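Local coordinates for plasmin and fibronectin-binding protein A (Streptococcus pneumoniae, PDB 4MR0), which acts as a surface adhesin and invasin of the pneumococcus, binding human fibronectin, plasmin, plasminogen and serum albumin, at residues S526-K534 against G549-Y560. Sequence-based numbering, arbitrary orientation.
Sequences SGKYISFIK and GNFNIVTENGLY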
loop_
_atom_site.group_PDB
_atom_site.type_symbol
_atom_site.label_atom_id
_atom_site.label_comp_id
_atom_site.label_asym_id
_atom_site.label_seq_id
_atom_site.Cartn_x
_atom_site.Cartn_y
_atom_site.Cartn_z
ATOM N N SER A 526 26.651 13.246 -7.398
ATOM C CA SER A 526 27.773 12.915 -8.274
ATOM C C SER A 526 27.429 12.927 -9.761
ATOM O O SER A 526 28.320 12.858 -10.606
ATOM C CB SER A 526 28.333 11.538 -7.906
ATOM O OG SER A 526 27.410 10.511 -8.229
ATOM N N GLY A 527 26.142 13.009 -10.082
ATOM C CA GLY A 527 25.733 13.016 -11.477
ATOM C C GLY A 527 24.911 14.238 -11.849
ATOM O O GLY A 527 24.910 15.233 -11.127
ATOM N N LYS A 528 24.211 14.169 -12.979
ATOM C CA LYS A 528 23.387 15.288 -13.429
ATOM C C LYS A 528 22.221 15.544 -12.487
ATOM O O LYS A 528 21.459 14.629 -12.167
ATOM C CB LYS A 528 22.838 15.034 -14.836
ATOM C CG LYS A 528 23.546 15.819 -15.933
ATOM C CD LYS A 528 22.692 15.925 -17.193
ATOM C CE LYS A 528 22.414 14.557 -17.798
ATOM N NZ LYS A 528 21.547 14.645 -19.012
ATOM N N TYR A 529 22.085 16.791 -12.048
ATOM C CA TYR A 529 21.003 17.172 -11.148
ATOM C C TYR A 529 19.651 16.930 -11.817
ATOM O O TYR A 529 18.755 16.317 -11.236
ATOM C CB TYR A 529 21.105 18.658 -10.779
ATOM C CG TYR A 529 22.289 19.046 -9.917
ATOM C CD1 TYR A 529 23.191 18.091 -9.447
ATOM C CD2 TYR A 529 22.490 20.378 -9.551
ATOM C CE1 TYR A 529 24.266 18.457 -8.629
ATOM C CE2 TYR A 529 23.554 20.754 -8.738
ATOM C CZ TYR A 529 24.436 19.792 -8.278
ATOM O OH TYR A 529 25.469 20.163 -7.450
ATOM N N ILE A 530 19.518 17.425 -13.043
ATOM C CA ILE A 530 18.282 17.298 -13.806
ATOM C C ILE A 530 18.555 16.797 -15.220
ATOM O O ILE A 530 19.411 17.329 -15.926
ATOM C CB ILE A 530 17.561 18.664 -13.917
ATOM C CG1 ILE A 530 17.328 19.245 -12.522
ATOM C CG2 ILE A 530 16.241 18.503 -14.661
ATOM C CD1 ILE A 530 16.835 20.680 -12.530
ATOM N N SER A 531 17.824 15.765 -15.625
ATOM C CA SER A 531 17.951 15.197 -16.961
ATOM C C SER A 531 16.587 15.277 -17.639
ATOM O O SER A 531 15.632 14.633 -17.206
ATOM C CB SER A 531 18.396 13.734 -16.884
ATOM O OG SER A 531 19.632 13.612 -16.207
ATOM N N PHE A 532 16.499 16.081 -18.693
ATOM C CA PHE A 532 15.259 16.258 -19.444
ATOM C C PHE A 532 15.504 15.583 -20.789
ATOM O O PHE A 532 16.106 16.166 -21.695
ATOM C CB PHE A 532 14.974 17.755 -19.605
ATOM C CG PHE A 532 13.624 18.071 -20.181
ATOM C CD1 PHE A 532 12.559 17.188 -20.043
ATOM C CD2 PHE A 532 13.405 19.289 -20.819
ATOM C CE1 PHE A 532 11.294 17.511 -20.530
ATOM C CE2 PHE A 532 12.141 19.626 -21.310
ATOM C CZ PHE A 532 11.084 18.733 -21.165
ATOM N N ILE A 533 15.021 14.350 -20.901
ATOM C CA ILE A 533 15.228 13.522 -22.084
ATOM C C ILE A 533 14.009 13.169 -22.931
ATOM O O ILE A 533 12.917 12.950 -22.414
ATOM C CB ILE A 533 15.876 12.193 -21.663
ATOM C CG1 ILE A 533 17.224 12.460 -20.994
ATOM C CG2 ILE A 533 16.022 11.283 -22.856
ATOM C CD1 ILE A 533 17.759 11.267 -20.232
ATOM N N LYS A 534 14.222 13.094 -24.239
ATOM C CA LYS A 534 13.174 12.706 -25.172
ATOM C C LYS A 534 13.793 11.660 -26.092
ATOM O O LYS A 534 15.006 11.643 -26.293
ATOM C CB LYS A 534 12.688 13.897 -25.998
ATOM C CG LYS A 534 13.729 14.452 -26.952
ATOM C CD LYS A 534 13.099 15.392 -27.969
ATOM C CE LYS A 534 14.137 15.896 -28.959
ATOM N NZ LYS A 534 13.524 16.749 -30.016
ATOM N N GLY A 549 23.876 21.241 -13.907
ATOM C CA GLY A 549 23.686 22.049 -12.716
ATOM C C GLY A 549 22.207 22.205 -12.416
ATOM O O GLY A 549 21.370 21.500 -12.986
ATOM N N ASN A 550 21.883 23.131 -11.522
ATOM C CA ASN A 550 20.501 23.374 -11.148
ATOM C C ASN A 550 19.886 24.405 -12.093
ATOM O O ASN A 550 20.506 25.421 -12.413
ATOM C CB ASN A 550 20.438 23.893 -9.714
ATOM C CG ASN A 550 19.055 23.765 -9.104
ATOM O OD1 ASN A 550 18.052 23.663 -9.816
ATOM N ND2 ASN A 550 18.993 23.776 -7.774
ATOM N N PHE A 551 18.673 24.130 -12.550
ATOM C CA PHE A 551 17.964 25.044 -13.435
ATOM C C PHE A 551 16.481 24.737 -13.390
ATOM O O PHE A 551 16.059 23.775 -12.748
ATOM C CB PHE A 551 18.467 24.935 -14.882
ATOM C CG PHE A 551 18.358 23.556 -15.474
ATOM C CD1 PHE A 551 19.331 22.595 -15.218
ATOM C CD2 PHE A 551 17.288 23.223 -16.306
ATOM C CE1 PHE A 551 19.241 21.320 -15.779
ATOM C CE2 PHE A 551 17.187 21.953 -16.870
ATOM C CZ PHE A 551 18.168 21.000 -16.609
ATOM N N ASN A 552 15.690 25.562 -14.064
ATOM C CA ASN A 552 14.259 25.352 -14.090
ATOM C C ASN A 552 13.778 25.084 -15.500
ATOM O O ASN A 552 14.448 25.412 -16.479
ATOM C CB ASN A 552 13.520 26.566 -13.518
ATOM C CG ASN A 552 13.868 26.831 -12.065
ATOM O OD1 ASN A 552 14.141 25.904 -11.297
ATOM N ND2 ASN A 552 13.841 28.105 -11.672
ATOM N N ILE A 553 12.614 24.459 -15.590
ATOM C CA ILE A 553 12.006 24.158 -16.869
ATOM C C ILE A 553 10.598 24.705 -16.800
ATOM O O ILE A 553 9.915 24.548 -15.789
ATOM C CB ILE A 553 11.916 22.646 -17.122
ATOM C CG1 ILE A 553 13.316 22.029 -17.097
ATOM C CG2 ILE A 553 11.222 22.389 -18.457
ATOM C CD1 ILE A 553 13.314 20.514 -17.170
ATOM N N VAL A 554 10.171 25.361 -17.867
ATOM C CA VAL A 554 8.830 25.909 -17.920
ATOM C C VAL A 554 8.300 25.632 -19.308
ATOM O O VAL A 554 9.073 25.396 -20.239
ATOM C CB VAL A 554 8.819 27.440 -17.663
ATOM C CG1 VAL A 554 9.543 27.750 -16.362
ATOM C CG2 VAL A 554 9.468 28.181 -18.826
ATOM N N THR A 555 6.982 25.649 -19.443
ATOM C CA THR A 555 6.354 25.414 -20.729
ATOM C C THR A 555 5.696 26.717 -21.141
ATOM O O THR A 555 4.874 27.267 -20.411
ATOM C CB THR A 555 5.295 24.304 -20.630
ATOM O OG1 THR A 555 5.913 23.105 -20.146
ATOM C CG2 THR A 555 4.672 24.032 -21.991
ATOM N N GLU A 556 6.073 27.211 -22.313
ATOM C CA GLU A 556 5.536 28.464 -22.827
ATOM C C GLU A 556 4.941 28.253 -24.215
ATOM O O GLU A 556 5.659 27.946 -25.163
ATOM C CB GLU A 556 6.657 29.503 -22.889
ATOM C CG GLU A 556 6.252 30.852 -23.449
ATOM C CD GLU A 556 7.456 31.736 -23.727
ATOM O OE1 GLU A 556 8.310 31.330 -24.547
ATOM O OE2 GLU A 556 7.552 32.829 -23.128
ATOM N N ASN A 557 3.627 28.417 -24.322
ATOM C CA ASN A 557 2.926 28.240 -25.589
ATOM C C ASN A 557 3.211 26.841 -26.141
ATOM O O ASN A 557 3.459 26.666 -27.336
ATOM C CB ASN A 557 3.374 29.311 -26.596
ATOM C CG ASN A 557 2.403 29.470 -27.761
ATOM O OD1 ASN A 557 2.653 30.242 -28.691
ATOM N ND2 ASN A 557 1.287 28.746 -27.712
ATOM N N GLY A 558 3.187 25.849 -25.253
ATOM C CA GLY A 558 3.431 24.477 -25.658
ATOM C C GLY A 558 4.892 24.097 -25.829
ATOM O O GLY A 558 5.208 22.923 -26.034
ATOM N N LEU A 559 5.789 25.074 -25.741
ATOM C CA LEU A 559 7.214 24.799 -25.905
ATOM C C LEU A 559 7.972 24.881 -24.580
ATOM O O LEU A 559 7.585 25.629 -23.684
ATOM C CB LEU A 559 7.813 25.773 -26.925
ATOM C CG LEU A 559 7.049 25.878 -28.252
ATOM C CD1 LEU A 559 7.856 26.709 -29.243
ATOM C CD2 LEU A 559 6.789 24.487 -28.820
ATOM N N TYR A 560 9.053 24.112 -24.469
ATOM C CA TYR A 560 9.863 24.075 -23.253
ATOM C C TYR A 560 11.095 24.967 -23.342
ATOM O O TYR A 560 11.613 25.228 -24.428
ATOM C CB TYR A 560 10.334 22.647 -22.972
ATOM C CG TYR A 560 9.237 21.613 -23.021
ATOM C CD1 TYR A 560 8.210 21.608 -22.077
ATOM C CD2 TYR A 560 9.219 20.644 -24.024
ATOM C CE1 TYR A 560 7.193 20.661 -22.132
ATOM C CE2 TYR A 560 8.208 19.695 -24.090
ATOM C CZ TYR A 560 7.199 19.709 -23.141
ATOM O OH TYR A 560 6.199 18.771 -23.206
HETATM O O HOH W 1 21.425 19.106 -14.317
#
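In F532 the ring swings opposite the main-chain N (chi1 -171°), which carries it out to meet I553 and Y560. In I530, CG1 lies opposite the carbonyl carbon, beside N (chi1 -55°), and the extended branch ends with CD1 over the F551 ring. This CH-pi contact is well centred, with CD1 4.1 Å from the ring centroid and almost straight above it. The same methyl lies close to the F551 backbone, CD1 to O 3.2 Å. At the rim of that ring, F551 CZ packs against I530 CB at 3.6 Å. I553 CD1 sits over one face of the F532 ring, a second CH-pi contact but more oblique, 4.2 Å from the centroid. The far end of the F532 ring points at Y560. The two rings form a T-shaped pair, F532 giving the edge and Y560 the face, with planes at 82° and centroids 5.3 Å apart. F532 CZ stands over the Y560 face, offset toward its rim. The setting is the C-terminal end of a right-handed parallel beta-helix of the pectate lyase-like kind. Strand 530-535 continues one of its stacked parallel faces. Strands 551-556 and 559-564 form a beta-hairpin with a type I' turn at E556-L559, which packs on this end of the solenoid. The hydroxyl of Y560 is hydrogen-bonded to G513 O, so the ring that receives F532 is also tied to G513, just before strand 515-523. No direct hydrogen bond joins the two segments. One water bridges them, accepting from I530 N at 2.8 Å and donating to G549 O at 2.7 Å. Beside it, the Y529 ring meets the G549-N550 peptide obliquely, with CD2 3.4 Å from N550 N, and stacks with F522.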